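Local coordinates for RabGDI protein (Plasmodium falciparum 3D7, PDB 3P1W) that probably binds prenylated Rab GTPases and slows their release of GDP, acting as a Rab GDP-dissociation inhibitor, at residues N63-N66 with L67-F71; Y81-N84 with R85-N88; G99-L102 with V103-L106; T441-N444 with D445-I449. All coordinates share one frame; numbering follows the deposited sequence.

Interaction 1. Residues N63-N66 with L67-F71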
loop_
_atom_site.group_PDB
_atom_site.type_symbol
_atom_site.label_atom_id
_atom_site.label_comp_id
_atom_site.label_asym_id
_atom_site.label_seq_id
_atom_site.Cartn_x
_atom_site.Cartn_y
_atom_site.Cartn_z
ATOM N N ASN A 63 -6.837 17.449 -6.734
ATOM C CA ASN A 63 -7.117 18.669 -5.985
ATOM C C ASN A 63 -8.610 18.771 -5.696
ATOM O O ASN A 63 -9.353 17.835 -5.964
ATOM C CB ASN A 63 -6.569 19.907 -6.713
ATOM C CG ASN A 63 -7.217 20.165 -8.069
ATOM O OD1 ASN A 63 -8.248 19.592 -8.425
ATOM N ND2 ASN A 63 -6.592 21.062 -8.839
ATOM N N LEU A 64 -9.067 19.897 -5.156
ATOM C CA LEU A 64 -10.491 20.022 -4.843
ATOM C C LEU A 64 -11.360 19.949 -6.069
ATOM O O LEU A 64 -12.336 19.224 -6.084
ATOM C CB LEU A 64 -10.797 21.358 -4.171
ATOM C CG LEU A 64 -10.667 21.484 -2.690
ATOM C CD1 LEU A 64 -10.934 22.963 -2.374
ATOM C CD2 LEU A 64 -11.615 20.531 -1.988
ATOM N N THR A 65 -11.034 20.757 -7.082
ATOM C CA THR A 65 -11.803 20.769 -8.325
ATOM C C THR A 65 -11.975 19.363 -8.865
ATOM O O THR A 65 -13.070 18.954 -9.238
ATOM C CB THR A 65 -11.144 21.661 -9.374
ATOM O OG1 THR A 65 -11.183 23.006 -8.902
ATOM C CG2 THR A 65 -11.852 21.570 -10.734
ATOM N N ASN A 66 -10.893 18.605 -8.886
ATOM C CA ASN A 66 -10.952 17.316 -9.514
ATOM C C ASN A 66 -11.618 16.284 -8.619
ATOM O O ASN A 66 -12.322 15.441 -9.123
ATOM C CB ASN A 66 -9.586 16.912 -10.057
ATOM C CG ASN A 66 -9.204 17.735 -11.281
ATOM O OD1 ASN A 66 -10.002 17.902 -12.219
ATOM N ND2 ASN A 66 -8.008 18.281 -11.269
ATOM N N LEU A 67 -11.479 16.417 -7.297
ATOM C CA LEU A 67 -12.151 15.517 -6.365
ATOM C C LEU A 67 -13.654 15.671 -6.561
ATOM O O LEU A 67 -14.387 14.687 -6.720
ATOM C CB LEU A 67 -11.741 15.852 -4.931
ATOM C CG LEU A 67 -12.213 14.982 -3.796
ATOM C CD1 LEU A 67 -11.589 13.576 -3.926
ATOM C CD2 LEU A 67 -11.868 15.643 -2.456
ATOM N N TYR A 68 -14.102 16.930 -6.609
ATOM C CA TYR A 68 -15.519 17.217 -6.754
ATOM C C TYR A 68 -16.031 16.861 -8.142
ATOM O O TYR A 68 -17.123 16.315 -8.271
ATOM C CB TYR A 68 -15.835 18.694 -6.363
ATOM C CG TYR A 68 -16.199 18.835 -4.896
ATOM C CD1 TYR A 68 -15.218 18.794 -3.900
ATOM C CD2 TYR A 68 -17.523 18.961 -4.500
ATOM C CE1 TYR A 68 -15.551 18.861 -2.542
ATOM C CE2 TYR A 68 -17.859 19.046 -3.154
ATOM C CZ TYR A 68 -16.872 18.992 -2.184
ATOM O OH TYR A 68 -17.208 19.079 -0.861
ATOM N N ASN A 69 -15.256 17.146 -9.184
ATOM C CA ASN A 69 -15.682 16.794 -10.541
ATOM C C ASN A 69 -15.863 15.296 -10.678
ATOM O O ASN A 69 -16.762 14.830 -11.404
ATOM C CB ASN A 69 -14.686 17.295 -11.606
ATOM C CG ASN A 69 -14.835 18.792 -11.907
ATOM O OD1 ASN A 69 -15.754 19.456 -11.420
ATOM N ND2 ASN A 69 -13.915 19.327 -12.710
ATOM N N THR A 70 -14.991 14.551 -9.997
ATOM C CA THR A 70 -14.951 13.094 -10.101
ATOM C C THR A 70 -16.064 12.420 -9.325
ATOM O O THR A 70 -16.707 11.532 -9.843
ATOM C CB THR A 70 -13.570 12.537 -9.635
ATOM O OG1 THR A 70 -12.546 13.046 -10.506
ATOM C CG2 THR A 70 -13.561 11.003 -9.628
ATOM N N PHE A 71 -16.299 12.866 -8.098
ATOM C CA PHE A 71 -17.231 12.215 -7.194
ATOM C C PHE A 71 -18.547 12.964 -6.975
ATOM O O PHE A 71 -19.538 12.343 -6.639
ATOM C CB PHE A 71 -16.584 12.100 -5.829
ATOM C CG PHE A 71 -15.447 11.083 -5.755
ATOM C CD1 PHE A 71 -15.717 9.747 -5.491
ATOM C CD2 PHE A 71 -14.140 11.475 -5.926
ATOM C CE1 PHE A 71 -14.651 8.808 -5.390
ATOM C CE2 PHE A 71 -13.094 10.569 -5.828
ATOM C CZ PHE A 71 -13.349 9.238 -5.568
#
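An N-capped first turn opens helix 64-71, where the carbonyl of Asn63 accepts the N-H of Leu67 (O to N 2.9 Å). Asn63 is the N-cap: its OD1 takes the amide of Asn66 at 2.9 Å, nearly in line with the side-chain C=O, so side chain and backbone of one residue serve two N-H groups of the first turn. The next rungs run from Tyr68 N to Leu64 O and from Asn69 N to Thr65 O. Asn69 lies alongside Thr65, pointing the same way; Thr65 CG2, placed anti to the backbone N, meets the amide nitrogen ND2 of Asn69 at 3.6 Å. The hydroxyl of Thr65 turns elsewhere, to Asn84 of the following loop. On the buried flank Leu64 CD2 approaches Tyr68 CE1 at 4.3 Å, while Leu64 O sits at the edge of the same ring. This flank continues onto Trp87 through Leu64 and onto strand 405-418 through Leu67 and Tyr68. At the far end Thr70 holds Asn66 O twice: with chi1 at -63° its OG1 folds back beside its own N, and OG1 (2.8 Å) and N (2.9 Å) reach Asn66 O from opposite faces of the carbonyl plane.

Interaction 2. Residues Y81-N84 with R85-N88; sequences YGEN and RHWN
The Trp87 indole presents its edge to Tyr81: the six-membered ring points toward the phenol face in an offset edge-to-face pair, centroids 5.5 Å apart and planes at 64°. Trp87 CZ2 leads this approach and also touches Tyr81 CB at 3.8 Å. Along the pyrrole edge, in the ring plane, lie Tyr81 O and Glu83 O. The first is a true acceptor, 2.8 Å from Trp87 NE1, and the N-H points well at it, so the buried indole nitrogen is satisfied and the rotation of the ring is fixed. Glu83 O only abuts Trp87 CD1, at 3.4 Å.

The His86 ring carries Arg85 CG over the centre of one face and has Glu83 N at its edge, while His86 CE1 in turn lies over one face of the Arg85 guanidinium. Arg85 CG stands between its backbone N and carbonyl carbon (chi1 69°), and the chain, extended from there to NE, carries the guanidinium to Glu83. Its edge makes a salt bridge: Arg85 NE donates to Glu83 OE1 at 3.3 Å, close to its own plane but from above the carboxylate, the two planes being almost perpendicular (88°).

Arg85 and His86 belong to a short 3-10 turn, flanked by Glu83 and Trp87, in the loop joining helix 64-71 to strand 89-90. Its backbone closes with Trp87 N to Asn84 O, 3.0 Å, and with a weak bond from His86 N to Glu83 O. Gly82, at positive phi, turns the chain between Tyr81 and Glu83. Beyond the loop, Tyr81 OH bonds to Glu406, and Trp87 packs on Leu64, Thr373 and Leu374.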
loop_
_atom_site.group_PDB
_atom_site.type_symbol
_atom_site.label_atom_id
_atom_site.label_comp_id
_atom_site.label_asym_id
_atom_site.label_seq_id
_atom_site.Cartn_x
_atom_site.Cartn_y
_atom_site.Cartn_z
ATOM N N TYR A 81 -13.229 25.173 2.127
ATOM C CA TYR A 81 -12.085 24.320 1.800
ATOM C C TYR A 81 -10.959 25.070 1.112
ATOM O O TYR A 81 -9.873 24.532 0.940
ATOM C CB TYR A 81 -12.526 23.108 0.974
ATOM C CG TYR A 81 -13.430 22.175 1.738
ATOM C CD1 TYR A 81 -13.320 22.047 3.123
ATOM C CD2 TYR A 81 -14.381 21.404 1.088
ATOM C CE1 TYR A 81 -14.126 21.196 3.830
ATOM C CE2 TYR A 81 -15.205 20.548 1.797
ATOM C CZ TYR A 81 -15.065 20.447 3.172
ATOM O OH TYR A 81 -15.873 19.613 3.902
ATOM N N GLY A 82 -11.216 26.315 0.721
ATOM C CA GLY A 82 -10.150 27.181 0.244
ATOM C C GLY A 82 -9.677 26.793 -1.138
ATOM O O GLY A 82 -10.452 26.262 -1.939
ATOM N N GLU A 83 -8.404 27.065 -1.419
ATOM C CA GLU A 83 -7.860 26.950 -2.774
ATOM C C GLU A 83 -7.344 25.563 -3.092
ATOM O O GLU A 83 -6.898 24.849 -2.209
ATOM C CB GLU A 83 -6.702 27.933 -2.977
ATOM C CG GLU A 83 -7.122 29.386 -3.068
ATOM C CD GLU A 83 -5.930 30.314 -3.098
ATOM O OE1 GLU A 83 -5.210 30.406 -2.071
ATOM O OE2 GLU A 83 -5.716 30.949 -4.150
ATOM N N ASN A 84 -7.356 25.229 -4.382
ATOM C CA ASN A 84 -6.869 23.944 -4.871
ATOM C C ASN A 84 -5.460 23.542 -4.418
ATOM O O ASN A 84 -5.213 22.357 -4.181
ATOM C CB ASN A 84 -6.920 23.913 -6.400
ATOM C CG ASN A 84 -8.258 23.454 -6.931
ATOM O OD1 ASN A 84 -8.828 22.483 -6.437
ATOM N ND2 ASN A 84 -8.742 24.109 -7.990
ATOM N N ARG A 85 -4.548 24.508 -4.287
ATOM C CA ARG A 85 -3.137 24.183 -4.004
ATOM C C ARG A 85 -2.905 23.476 -2.653
ATOM O O ARG A 85 -1.880 22.830 -2.461
ATOM C CB ARG A 85 -2.250 25.440 -4.111
ATOM C CG ARG A 85 -2.475 26.461 -3.022
ATOM C CD ARG A 85 -1.970 27.845 -3.431
ATOM N NE ARG A 85 -2.336 28.825 -2.416
ATOM C CZ ARG A 85 -1.693 28.995 -1.262
ATOM N NH1 ARG A 85 -2.122 29.907 -0.394
ATOM N NH2 ARG A 85 -0.624 28.257 -0.961
ATOM N N HIS A 86 -3.851 23.594 -1.727
ATOM C CA HIS A 86 -3.737 22.967 -0.405
ATOM C C HIS A 86 -4.128 21.499 -0.437
ATOM O O HIS A 86 -3.857 20.776 0.514
ATOM C CB HIS A 86 -4.649 23.658 0.595
ATOM C CG HIS A 86 -4.410 25.129 0.704
ATOM N ND1 HIS A 86 -3.262 25.653 1.256
ATOM C CD2 HIS A 86 -5.167 26.185 0.324
ATOM C CE1 HIS A 86 -3.321 26.974 1.211
ATOM N NE2 HIS A 86 -4.465 27.323 0.647
ATOM N N TRP A 87 -4.805 21.087 -1.505
ATOM C CA TRP A 87 -5.371 19.734 -1.572
ATOM C C TRP A 87 -4.647 18.844 -2.551
ATOM O O TRP A 87 -4.557 19.144 -3.740
ATOM C CB TRP A 87 -6.860 19.796 -1.909
ATOM C CG TRP A 87 -7.644 20.515 -0.875
ATOM C CD1 TRP A 87 -7.820 21.862 -0.777
ATOM C CD2 TRP A 87 -8.365 19.936 0.223
ATOM N NE1 TRP A 87 -8.594 22.160 0.313
ATOM C CE2 TRP A 87 -8.944 20.997 0.948
ATOM C CE3 TRP A 87 -8.569 18.628 0.666
ATOM C CZ2 TRP A 87 -9.720 20.791 2.086
ATOM C CZ3 TRP A 87 -9.337 18.424 1.813
ATOM C CH2 TRP A 87 -9.896 19.493 2.505
ATOM N N ASN A 88 -4.152 17.716 -2.042
ATOM C CA ASN A 88 -3.542 16.687 -2.875
ATOM C C ASN A 88 -4.032 15.324 -2.378
ATOM O O ASN A 88 -3.359 14.676 -1.584
ATOM C CB ASN A 88 -2.030 16.778 -2.794
ATOM C CG ASN A 88 -1.496 18.084 -3.385
ATOM O OD1 ASN A 88 -1.449 18.241 -4.607
ATOM N ND2 ASN A 88 -1.079 19.000 -2.524
#

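Interaction 3. Residues G99-L102 with V103-L106; sequences GGNL and VKIL
With CG anti to the backbone N in Leu102 (chi1 176°) and anti to the carbonyl carbon in Leu106 (chi1 -68°), the two leucines lean together at an oblique angle, an i to i+4 pair on one face of alpha helix 101-108. Leu102 CG meets Leu106 CD1 at 3.9 Å, and the branch carbon Leu106 CG rests against Leu102 O. The same carbonyl accepts Leu106 N at 2.8 Å, so the backbone rung and the apolar contact share one pair of residues. The preceding rung links Ile105 N to Asn101 O, also 2.8 Å. Ile105 CG1 settles on that oxygen at 3.4 Å; the Ile105 side chain then continues into the buried side of the helix.

Helix 30-41 adds to the packing: Ile34 touches both Leu102 and Ile105. This helix follows strand 20-26 of the parallel part of a sheet, consistent with the Rossmann-like part of the GDI family. Leu446 of helix 440-454 meets Ile105, and Ile96 of strand 96-97 touches Leu102 and Val103.

On the exposed side the Lys104 chain is fully extended beyond CG and runs back over the start of the helix. Its methylenes carry the contact: CG lies against Gly100 O, and CD passes Asn101 OD1 at 3.6 Å, crossing the amide side chain rather than bonding to it. Phe460 also touches Asn101, Lys104 and Ile105. The ammonium end reaches the preceding turn through solvent: a water donates to Gly99 O at 2.8 Å and weakly accepts from Lys104 NZ at 3.4 Å.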
loop_
_atom_site.group_PDB
_atom_site.type_symbol
_atom_site.label_atom_id
_atom_site.label_comp_id
_atom_site.label_asym_id
_atom_site.label_seq_id
_atom_site.Cartn_x
_atom_site.Cartn_y
_atom_site.Cartn_z
ATOM N N GLY A 99 11.734 0.296 6.294
ATOM C CA GLY A 99 12.664 -0.797 5.972
ATOM C C GLY A 99 12.252 -1.707 4.819
ATOM O O GLY A 99 12.912 -2.715 4.548
ATOM N N GLY A 100 11.161 -1.367 4.137
ATOM C CA GLY A 100 10.680 -2.190 3.048
ATOM C C GLY A 100 11.432 -1.941 1.750
ATOM O O GLY A 100 12.327 -1.092 1.674
ATOM N N ASN A 101 10.995 -2.651 0.713
ATOM C CA ASN A 101 11.634 -2.638 -0.593
ATOM C C ASN A 101 11.354 -1.432 -1.476
ATOM O O ASN A 101 12.213 -1.091 -2.302
ATOM C CB ASN A 101 11.301 -3.938 -1.324
ATOM C CG ASN A 101 11.913 -5.149 -0.645
ATOM O OD1 ASN A 101 12.971 -5.048 -0.044
ATOM N ND2 ASN A 101 11.250 -6.290 -0.732
ATOM N N LEU A 102 10.189 -0.784 -1.336
ATOM C CA LEU A 102 9.937 0.396 -2.158
ATOM C C LEU A 102 10.992 1.449 -1.854
ATOM O O LEU A 102 11.501 2.098 -2.765
ATOM C CB LEU A 102 8.545 0.994 -1.961
ATOM C CG LEU A 102 8.364 2.287 -2.783
ATOM C CD1 LEU A 102 8.567 2.043 -4.271
ATOM C CD2 LEU A 102 6.987 2.935 -2.522
ATOM N N VAL A 103 11.300 1.616 -0.572
ATOM C CA VAL A 103 12.345 2.561 -0.175
ATOM C C VAL A 103 13.671 2.208 -0.842
ATOM O O VAL A 103 14.357 3.098 -1.338
ATOM C CB VAL A 103 12.476 2.675 1.345
ATOM C CG1 VAL A 103 13.773 3.409 1.733
ATOM C CG2 VAL A 103 11.262 3.406 1.911
ATOM N N LYS A 104 14.007 0.919 -0.888
ATOM C CA LYS A 104 15.256 0.476 -1.517
ATOM C C LYS A 104 15.241 0.776 -3.012
ATOM O O LYS A 104 16.237 1.227 -3.568
ATOM C CB LYS A 104 15.506 -1.021 -1.269
ATOM C CG LYS A 104 15.721 -1.365 0.189
ATOM C CD LYS A 104 15.828 -2.870 0.434
ATOM C CE LYS A 104 16.033 -3.144 1.915
ATOM N NZ LYS A 104 16.345 -4.559 2.237
ATOM N N ILE A 105 14.099 0.535 -3.652
ATOM C CA ILE A 105 13.914 0.831 -5.066
ATOM C C ILE A 105 14.059 2.313 -5.356
ATOM O O ILE A 105 14.717 2.692 -6.336
ATOM C CB ILE A 105 12.548 0.346 -5.576
ATOM C CG1 ILE A 105 12.539 -1.171 -5.682
ATOM C CG2 ILE A 105 12.228 0.938 -6.929
ATOM C CD1 ILE A 105 11.122 -1.757 -5.873
ATOM N N LEU A 106 13.469 3.152 -4.510
ATOM C CA LEU A 106 13.563 4.593 -4.703
ATOM C C LEU A 106 15.000 5.072 -4.499
ATOM O O LEU A 106 15.409 6.036 -5.130
ATOM C CB LEU A 106 12.623 5.354 -3.759
ATOM C CG LEU A 106 11.131 5.177 -4.029
ATOM C CD1 LEU A 106 10.307 5.625 -2.844
ATOM C CD2 LEU A 106 10.705 5.914 -5.278
HETATM O O HOH W 1 15.518 -3.441 5.287
#

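Interaction 4. Residues T441-N444 with D445-I449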
loop_
_atom_site.group_PDB
_atom_site.type_symbol
_atom_site.label_atom_id
_atom_site.label_comp_id
_atom_site.label_asym_id
_atom_site.label_seq_id
_atom_site.Cartn_x
_atom_site.Cartn_y
_atom_site.Cartn_z
ATOM N N THR A 441 2.256 -5.053 -0.627
ATOM C CA THR A 441 1.682 -5.945 -1.622
ATOM C C THR A 441 1.807 -5.373 -3.049
ATOM O O THR A 441 1.922 -6.137 -4.011
ATOM C CB THR A 441 0.238 -6.331 -1.286
ATOM O OG1 THR A 441 -0.585 -5.173 -1.255
ATOM C CG2 THR A 441 0.185 -7.057 0.082
ATOM N N ALA A 442 1.797 -4.047 -3.186
ATOM C CA ALA A 442 2.052 -3.418 -4.473
ATOM C C ALA A 442 3.484 -3.655 -4.887
ATOM O O ALA A 442 3.749 -3.982 -6.046
ATOM C CB ALA A 442 1.755 -1.933 -4.447
ATOM N N THR A 443 4.416 -3.436 -3.970
ATOM C CA THR A 443 5.844 -3.650 -4.270
ATOM C C THR A 443 6.093 -5.125 -4.643
ATOM O O THR A 443 6.851 -5.417 -5.597
ATOM C CB THR A 443 6.743 -3.241 -3.100
ATOM O OG1 THR A 443 6.387 -1.926 -2.664
ATOM C CG2 THR A 443 8.243 -3.259 -3.523
ATOM N N ASN A 444 5.474 -6.048 -3.914
ATOM C CA ASN A 444 5.594 -7.477 -4.221
ATOM C C ASN A 444 5.183 -7.805 -5.658
ATOM O O ASN A 444 5.879 -8.563 -6.351
ATOM C CB ASN A 444 4.786 -8.345 -3.276
ATOM C CG ASN A 444 5.373 -8.376 -1.838
ATOM O OD1 ASN A 444 6.518 -8.013 -1.613
ATOM N ND2 ASN A 444 4.559 -8.798 -0.885
ATOM N N ASP A 445 4.069 -7.224 -6.100
ATOM C CA ASP A 445 3.594 -7.448 -7.462
ATOM C C ASP A 445 4.581 -6.916 -8.484
ATOM O O ASP A 445 4.919 -7.621 -9.424
ATOM C CB ASP A 445 2.228 -6.793 -7.676
ATOM C CG ASP A 445 1.672 -7.025 -9.087
ATOM O OD1 ASP A 445 1.638 -8.190 -9.542
ATOM O OD2 ASP A 445 1.272 -6.016 -9.717
ATOM N N LEU A 446 5.046 -5.679 -8.318
ATOM C CA LEU A 446 5.997 -5.122 -9.290
ATOM C C LEU A 446 7.318 -5.877 -9.265
ATOM O O LEU A 446 7.915 -6.089 -10.319
ATOM C CB LEU A 446 6.164 -3.596 -9.148
ATOM C CG LEU A 446 6.945 -2.988 -7.980
ATOM C CD1 LEU A 446 8.440 -2.977 -8.352
ATOM C CD2 LEU A 446 6.458 -1.556 -7.704
ATOM N N LEU A 447 7.741 -6.346 -8.091
ATOM C CA LEU A 447 8.942 -7.195 -8.022
ATOM C C LEU A 447 8.783 -8.530 -8.756
ATOM O O LEU A 447 9.723 -9.001 -9.390
ATOM C CB LEU A 447 9.367 -7.436 -6.581
ATOM C CG LEU A 447 9.993 -6.196 -5.936
ATOM C CD1 LEU A 447 10.259 -6.475 -4.467
ATOM C CD2 LEU A 447 11.287 -5.770 -6.659
ATOM N N GLN A 448 7.601 -9.138 -8.653
ATOM C CA GLN A 448 7.293 -10.376 -9.377
ATOM C C GLN A 448 7.336 -10.103 -10.889
ATOM O O GLN A 448 7.931 -10.871 -11.652
ATOM C CB GLN A 448 5.923 -10.933 -8.952
ATOM C CG GLN A 448 5.624 -12.383 -9.377
ATOM C CD GLN A 448 4.190 -12.832 -9.053
ATOM O OE1 GLN A 448 3.228 -12.440 -9.718
ATOM N NE2 GLN A 448 4.052 -13.661 -8.031
ATOM N N ILE A 449 6.727 -9.009 -11.333
ATOM C CA ILE A 449 6.803 -8.639 -12.750
ATOM C C ILE A 449 8.275 -8.484 -13.182
ATOM O O ILE A 449 8.692 -9.103 -14.176
ATOM C CB ILE A 449 6.002 -7.369 -13.053
ATOM C CG1 ILE A 449 4.500 -7.675 -12.914
ATOM C CG2 ILE A 449 6.374 -6.829 -14.446
ATOM C CD1 ILE A 449 3.600 -6.439 -12.969
#
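Thr443 and Leu447 lie side by side and point the same way, an i to i+4 pair on one face of alpha helix 440-454. The methyl group carries the contact: Thr443 CG2, anti to the backbone N, meets Leu447 CD1 at 3.9 Å. Its hydroxyl bonds instead to Phe439 O, one turn back. Leu447 CG also presses on Thr443 O at 3.3 Å, the oxygen that accepts Leu447 N at 2.8 Å.

Leu446 leaves the helix differently. Its CG stands between the backbone N and the carbonyl carbon (chi1 74°), which brings CG to 3.4 Å from Thr443 O and carries CD2 back along the preceding turn toward Ala442 O and Thr443 CA. Ala442 O meanwhile receives Leu446 N, a straight bond of 3.1 Å.

The end of Asp445 leads away from the preceding turn. Its CB passes Ala442 O at 3.6 Å, but the carboxylate OD2 forms a salt bridge with Lys31 and also accepts from Ser431 N, which would be expected to stabilise its negative charge. Its amide completes a longer rung to Thr441 O, 3.2 Å, with the donor above the carbonyl plane. Asn444 O accepts Gln448 N, and Asp445 O accepts Ile449 N in the next rung.

Helix 440-454 packs against two others that also touch each other: Thr443, Leu446 and Leu447 meet helix 101-108, while Ala442, Leu446 and Ile449 meet helix 30-41, which follows strand 20-26 of the probably Rossmann-like sheet. Leu446 sits where the three helices come together.

The four contacts form two neighbouring pairs. Interactions 1 and 2, centres 11 Å apart, join helix 64-71 to the loop after it: Asn84 ND2 lies 2.8 Å from Thr65 OG1, a probable hydrogen bond, and Leu64 CD1 packs on Gly82 O. Interactions 3 and 4, centres 12 Å apart, bring two helices together, with Asn101 CB on Thr443 CG2 at 3.8 Å and Ile105 CD1 on Leu446 CD1 at 3.9 Å. The pairs do not touch; nearest atoms of interactions 2 and 3 are about 16 Å apart. Interactions 3 and 4 lie nearer the chain centre, about 13 and 11 Å from it, against 23 and 24 Å for interactions 1 and 2.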